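Local structure of aminotransferase class I and II (Streptococcus suis 89/1591, 3OP7) at residues A[324-329]-A[365-370]; A[98-103]-A[245-250]. The protein probably catalyses the pyridoxal-phosphate-dependent transfer of an amino group from an amino acid to a keto acid. All blocks are in the same frame, centred on the assembly; numbering follows the deposited sequence.

In the fold
Followed from the N terminus, the chain opens interaction 2 first, at the end of helix 89-101 (98-103). This contact closes at 245-250, after 141 intervening residues that include strands 107-112 to 232-235 of the mixed sheet. It joins a helix of the large, cofactor-binding domain to the loop between helices 238-244 and 257-268. Interaction 1 begins only later, at 324-329 on helix 319-330, and closes a loop of 35 residues at 365-370, joining two helices of the C-terminal region. The two loops therefore lie in series, neither nested nor crossed. The centres of interactions 1 and 2 are about 45 Å apart, on opposite sides of the chain's centre.

Interaction 1: residues A[324-329]-A[365-370]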
loop_
_atom_site.group_PDB
_atom_site.type_symbol
_atom_site.label_atom_id
_atom_site.label_comp_id
_atom_site.label_asym_id
_atom_site.label_seq_id
_atom_site.Cartn_x
_atom_site.Cartn_y
_atom_site.Cartn_z
ATOM N N LEU A 324 15.667 -17.046 20.522
ATOM C CA LEU A 324 16.887 -16.220 20.475
ATOM C C LEU A 324 18.125 -17.097 20.652
ATOM O O LEU A 324 19.119 -16.956 19.938
ATOM C CB LEU A 324 16.877 -15.138 21.566
ATOM C CG LEU A 324 15.919 -13.935 21.421
ATOM C CD1 LEU A 324 15.782 -13.217 22.794
ATOM C CD2 LEU A 324 16.400 -12.985 20.327
ATOM N N GLN A 325 18.057 -17.998 21.621
ATOM C CA GLN A 325 19.158 -18.924 21.873
ATOM C C GLN A 325 19.388 -19.885 20.721
ATOM O O GLN A 325 20.528 -20.114 20.338
ATOM C CB GLN A 325 18.897 -19.720 23.134
ATOM C CG GLN A 325 19.026 -18.921 24.392
ATOM C CD GLN A 325 18.929 -19.805 25.636
ATOM O OE1 GLN A 325 18.445 -19.367 26.687
ATOM N NE2 GLN A 325 19.367 -21.059 25.511
ATOM N N LEU A 326 18.315 -20.458 20.185
ATOM C CA LEU A 326 18.407 -21.335 19.007
ATOM C C LEU A 326 19.047 -20.597 17.823
ATOM O O LEU A 326 19.921 -21.132 17.112
ATOM C CB LEU A 326 17.016 -21.825 18.612
ATOM C CG LEU A 326 16.895 -22.594 17.297
ATOM C CD1 LEU A 326 17.539 -23.984 17.429
ATOM C CD2 LEU A 326 15.441 -22.641 16.857
ATOM N N LEU A 327 18.642 -19.353 17.639
ATOM C CA LEU A 327 19.207 -18.531 16.573
ATOM C C LEU A 327 20.709 -18.297 16.801
ATOM O O LEU A 327 21.509 -18.521 15.890
ATOM C CB LEU A 327 18.448 -17.200 16.458
ATOM C CG LEU A 327 18.923 -16.191 15.407
ATOM C CD1 LEU A 327 18.769 -16.790 14.020
ATOM C CD2 LEU A 327 18.106 -14.887 15.509
ATOM N N GLN A 328 21.098 -17.874 18.005
ATOM C CA GLN A 328 22.493 -17.548 18.320
ATOM C C GLN A 328 23.388 -18.786 18.213
ATOM O O GLN A 328 24.501 -18.738 17.683
ATOM C CB GLN A 328 22.592 -16.964 19.742
ATOM C CG GLN A 328 21.950 -15.578 19.924
ATOM C CD GLN A 328 21.761 -15.203 21.391
ATOM O OE1 GLN A 328 22.249 -15.884 22.291
ATOM N NE2 GLN A 328 21.045 -14.111 21.630
ATOM N N GLU A 329 22.889 -19.895 18.741
ATOM C CA GLU A 329 23.671 -21.131 18.816
ATOM C C GLU A 329 23.693 -22.015 17.552
ATOM O O GLU A 329 24.686 -22.711 17.325
ATOM C CB GLU A 329 23.204 -21.969 20.006
ATOM C CG GLU A 329 23.502 -21.310 21.333
ATOM C CD GLU A 329 23.318 -22.262 22.514
ATOM O OE1 GLU A 329 23.535 -23.483 22.351
ATOM O OE2 GLU A 329 22.952 -21.786 23.605
ATOM N N SER A 365 16.392 -30.203 16.704
ATOM C CA SER A 365 16.498 -31.411 17.556
ATOM C C SER A 365 17.797 -31.449 18.375
ATOM O O SER A 365 17.797 -31.903 19.523
ATOM C CB SER A 365 16.379 -32.691 16.721
ATOM O OG SER A 365 15.058 -32.815 16.229
ATOM N N GLN A 366 18.892 -30.973 17.781
ATOM C CA GLN A 366 20.169 -30.832 18.505
ATOM C C GLN A 366 20.025 -29.908 19.715
ATOM O O GLN A 366 20.471 -30.231 20.815
ATOM C CB GLN A 366 21.258 -30.268 17.584
ATOM C CG GLN A 366 22.035 -31.283 16.731
ATOM C CD GLN A 366 23.089 -30.581 15.887
ATOM O OE1 GLN A 366 23.762 -29.671 16.374
ATOM N NE2 GLN A 366 23.228 -30.983 14.618
ATOM N N PHE A 367 19.394 -28.758 19.489
ATOM C CA PHE A 367 19.122 -27.795 20.540
ATOM C C PHE A 367 18.231 -28.421 21.619
ATOM O O PHE A 367 18.520 -28.303 22.809
ATOM C CB PHE A 367 18.461 -26.542 19.932
ATOM C CG PHE A 367 18.387 -25.382 20.870
ATOM C CD1 PHE A 367 19.537 -24.867 21.463
ATOM C CD2 PHE A 367 17.166 -24.788 21.161
ATOM C CE1 PHE A 367 19.464 -23.776 22.342
ATOM C CE2 PHE A 367 17.093 -23.710 22.035
ATOM C CZ PHE A 367 18.236 -23.200 22.621
ATOM N N LEU A 368 17.192 -29.133 21.193
ATOM C CA LEU A 368 16.241 -29.764 22.129
ATOM C C LEU A 368 16.846 -30.842 23.021
ATOM O O LEU A 368 16.383 -31.030 24.153
ATOM C CB LEU A 368 15.017 -30.328 21.388
ATOM C CG LEU A 368 14.002 -29.286 20.907
ATOM C CD1 LEU A 368 13.159 -29.845 19.776
ATOM C CD2 LEU A 368 13.118 -28.794 22.055
ATOM N N ARG A 369 17.878 -31.547 22.548
ATOM C CA ARG A 369 18.589 -32.517 23.418
ATOM C C ARG A 369 19.222 -31.846 24.663
ATOM O O ARG A 369 19.442 -32.511 25.671
ATOM C CB ARG A 369 19.635 -33.330 22.632
ATOM C CG ARG A 369 19.041 -34.535 21.867
ATOM N N ARG A 370 19.468 -30.533 24.601
ATOM C CA ARG A 370 19.954 -29.762 25.755
ATOM C C ARG A 370 18.914 -29.609 26.895
ATOM O O ARG A 370 19.293 -29.273 28.021
ATOM C CB ARG A 370 20.477 -28.376 25.329
ATOM C CG ARG A 370 21.528 -28.383 24.208
#
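Two helices of the C-terminal part of the fold, 319-330 and 354-368, meet here through one aromatic residue: F367 lays its ring against the side of helix 319-330 that carries Q325, L326 and E329. The backbones come nearest at L326 and F367, whose CA atoms are 6.7 Å apart. A chi1 of -168° swings the F367 ring opposite the backbone N and out across the gap to the other helix. One ring face is taken by L326. Its CA sits 4.0 Å above the ring plane, over the centre, and its CB makes a CH-pi contact 4.2 Å from the centroid, 25° off the normal. The same leucine extends a methyl, CD1, to 3.7 Å from F367 CB, beside the root of the ring. Both helices belong to the C-terminal small domain, which in fold-type I aminotransferases packs helices against an antiparallel sheet; L326 also touches V332 and L334 just beyond its own helix. At the far end of the ring, Q325 CB approaches F367 CZ to 3.6 Å obliquely, with the glutamine amide turned almost perpendicular to the ring. E329 arrives near the ring plane, OE1 lying 4.1 Å from F367 CE1, its carboxylate at 90° to the ring. No hydrogen bond links the segments. F322 and F371 both meet the F367 ring edge-to-face.

Interaction 2: residues A[98-103]-A[245-250]; sequences LYSLIE and RDYRDY
With CG anti to its carbonyl carbon (chi1 -64°), Y247 brings its CB and ring against S100, whose OG lies on the backbone-N side of its own residue (chi1 -70°) and faces that tyrosine. The fit is close: S100 OG is 3.2 Å from Y247 CB. S100 CB stands 3.9 Å from Y247 CD2. Over one face of the Y247 ring lies S100 CA, 4.3 Å above its plane and displaced toward the rim. The hydroxyl of S100 hydrogen-bonds to L96 O, one turn back in helix 89-101, so this buried polar atom is satisfied within its own helix, and its contact with the tyrosine is one of van der Waals packing. The meeting thus seats the last turn of a helix of the large domain against the loop that follows helix 238-244, at the dimer interface. Beside it, Y99 and Y250 make a second contact, their side chains crossing at about a right angle: Y99 CE2 comes to 4.1 Å from Y250 CB, obliquely to both rings. In the loop, Y250 N bonds to Y247 O at 3.0 Å, tying together the residues that carry the two loop tyrosines. All three phenol hydroxyls bond to the second subunit: Y99 OH with S124 OG, Y250 OH with P5 O, and Y247 OH with the N of G1, a residue ahead of the initiator methionine and so probably a cloning remnant, of that chain. D249 N likewise bonds to E10 OE1 of the second subunit.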
loop_
_atom_site.group_PDB
_atom_site.type_symbol
_atom_site.label_atom_id
_atom_site.label_comp_id
_atom_site.label_asym_id
_atom_site.label_seq_id
_atom_site.Cartn_x
_atom_site.Cartn_y
_atom_site.Cartn_z
ATOM N N LEU A 98 -10.859 -2.490 6.142
ATOM C CA LEU A 98 -11.029 -1.987 7.499
ATOM C C LEU A 98 -11.050 -0.477 7.539
ATOM O O LEU A 98 -11.886 0.153 8.189
ATOM C CB LEU A 98 -9.931 -2.604 8.396
ATOM C CG LEU A 98 -10.026 -4.138 8.507
ATOM C CD1 LEU A 98 -8.700 -4.736 8.977
ATOM C CD2 LEU A 98 -11.167 -4.525 9.460
ATOM N N TYR A 99 -10.139 0.129 6.816
ATOM C CA TYR A 99 -10.064 1.569 6.838
ATOM C C TYR A 99 -11.332 2.208 6.229
ATOM O O TYR A 99 -11.808 3.262 6.706
ATOM C CB TYR A 99 -8.799 1.995 6.126
ATOM C CG TYR A 99 -8.240 3.338 6.469
ATOM C CD1 TYR A 99 -8.518 3.968 7.666
ATOM C CD2 TYR A 99 -7.445 4.003 5.575
ATOM C CE1 TYR A 99 -8.013 5.239 7.958
ATOM C CE2 TYR A 99 -6.924 5.263 5.874
ATOM C CZ TYR A 99 -7.205 5.861 7.065
ATOM O OH TYR A 99 -6.703 7.131 7.319
ATOM N N SER A 100 -11.891 1.586 5.197
ATOM C CA SER A 100 -13.062 2.108 4.499
ATOM C C SER A 100 -14.311 1.959 5.369
ATOM O O SER A 100 -15.168 2.876 5.413
ATOM C CB SER A 100 -13.274 1.350 3.175
ATOM O OG SER A 100 -12.261 1.660 2.241
ATOM N N LEU A 101 -14.443 0.809 6.028
ATOM C CA LEU A 101 -15.714 0.438 6.628
ATOM C C LEU A 101 -15.843 0.663 8.118
ATOM O O LEU A 101 -16.964 0.768 8.613
ATOM C CB LEU A 101 -16.072 -1.031 6.292
ATOM C CG LEU A 101 -16.202 -1.310 4.794
ATOM C CD1 LEU A 101 -16.405 -2.825 4.612
ATOM C CD2 LEU A 101 -17.328 -0.489 4.131
ATOM N N ILE A 102 -14.738 0.700 8.841
ATOM C CA ILE A 102 -14.808 0.724 10.290
ATOM C C ILE A 102 -14.814 2.160 10.780
ATOM O O ILE A 102 -13.950 2.965 10.405
ATOM C CB ILE A 102 -13.666 -0.085 10.928
ATOM C CG1 ILE A 102 -13.797 -1.563 10.573
ATOM C CG2 ILE A 102 -13.649 0.070 12.470
ATOM C CD1 ILE A 102 -15.186 -2.203 10.837
ATOM N N GLU A 103 -15.793 2.476 11.627
ATOM C CA GLU A 103 -15.985 3.811 12.205
ATOM C C GLU A 103 -15.721 3.786 13.704
ATOM O O GLU A 103 -15.904 2.750 14.353
ATOM C CB GLU A 103 -17.416 4.265 11.990
ATOM C CG GLU A 103 -17.967 4.010 10.629
ATOM C CD GLU A 103 -17.938 5.185 9.733
ATOM O OE1 GLU A 103 -16.846 5.797 9.626
ATOM O OE2 GLU A 103 -19.023 5.490 9.146
ATOM N N ARG A 245 -14.092 1.587 -3.469
ATOM C CA ARG A 245 -13.469 2.223 -4.633
ATOM C C ARG A 245 -13.108 3.680 -4.401
ATOM O O ARG A 245 -12.283 4.230 -5.136
ATOM C CB ARG A 245 -14.400 2.213 -5.828
ATOM C CG ARG A 245 -14.636 0.908 -6.478
ATOM C CD ARG A 245 -15.327 1.210 -7.787
ATOM N NE ARG A 245 -15.161 0.083 -8.646
ATOM C CZ ARG A 245 -16.069 -0.868 -8.723
ATOM N NH1 ARG A 245 -17.197 -0.725 -8.046
ATOM N NH2 ARG A 245 -15.870 -1.924 -9.492
ATOM N N ASP A 246 -13.747 4.298 -3.423
ATOM C CA ASP A 246 -13.549 5.694 -3.155
ATOM C C ASP A 246 -12.509 5.984 -2.065
ATOM O O ASP A 246 -12.350 7.148 -1.670
ATOM C CB ASP A 246 -14.875 6.346 -2.795
ATOM C CG ASP A 246 -15.827 6.479 -4.009
ATOM O OD1 ASP A 246 -15.364 6.626 -5.192
ATOM O OD2 ASP A 246 -17.042 6.440 -3.745
ATOM N N TYR A 247 -11.837 4.938 -1.578
ATOM C CA TYR A 247 -10.834 5.070 -0.507
ATOM C C TYR A 247 -9.436 4.572 -0.882
ATOM O O TYR A 247 -8.485 4.740 -0.109
ATOM C CB TYR A 247 -11.291 4.341 0.748
ATOM C CG TYR A 247 -12.525 4.944 1.333
ATOM C CD1 TYR A 247 -12.443 6.003 2.246
ATOM C CD2 TYR A 247 -13.774 4.506 0.934
ATOM C CE1 TYR A 247 -13.588 6.582 2.746
ATOM C CE2 TYR A 247 -14.912 5.061 1.426
ATOM C CZ TYR A 247 -14.824 6.103 2.332
ATOM O OH TYR A 247 -16.002 6.670 2.783
ATOM N N ARG A 248 -9.259 4.017 -2.087
ATOM C CA ARG A 248 -7.957 3.470 -2.449
ATOM C C ARG A 248 -6.841 4.535 -2.584
ATOM O O ARG A 248 -5.697 4.181 -2.451
ATOM C CB ARG A 248 -8.074 2.580 -3.705
ATOM C CG ARG A 248 -8.957 1.352 -3.384
ATOM C CD ARG A 248 -9.310 0.409 -4.584
ATOM N NE ARG A 248 -8.152 -0.242 -5.184
ATOM C CZ ARG A 248 -7.587 0.093 -6.333
ATOM N NH1 ARG A 248 -8.045 1.119 -7.048
ATOM N NH2 ARG A 248 -6.527 -0.579 -6.769
ATOM N N ASP A 249 -7.141 5.812 -2.816
ATOM C CA ASP A 249 -6.064 6.799 -2.839
ATOM C C ASP A 249 -5.525 7.121 -1.443
ATOM O O ASP A 249 -4.485 7.777 -1.325
ATOM C CB ASP A 249 -6.407 8.103 -3.552
ATOM C CG ASP A 249 -6.629 7.929 -5.047
ATOM O OD1 ASP A 249 -6.653 6.778 -5.514
ATOM O OD2 ASP A 249 -6.774 8.986 -5.694
ATOM N N TYR A 250 -6.165 6.651 -0.387
ATOM C CA TYR A 250 -5.542 6.879 0.916
ATOM C C TYR A 250 -4.407 5.930 1.140
ATOM O O TYR A 250 -3.548 6.189 1.985
ATOM C CB TYR A 250 -6.569 6.658 2.038
ATOM C CG TYR A 250 -7.541 7.773 2.246
ATOM C CD1 TYR A 250 -7.135 9.012 2.747
ATOM C CD2 TYR A 250 -8.894 7.612 1.964
ATOM C CE1 TYR A 250 -8.017 9.980 2.990
ATOM C CE2 TYR A 250 -9.800 8.596 2.197
ATOM C CZ TYR A 250 -9.375 9.805 2.723
ATOM O OH TYR A 250 -10.212 10.906 2.953
#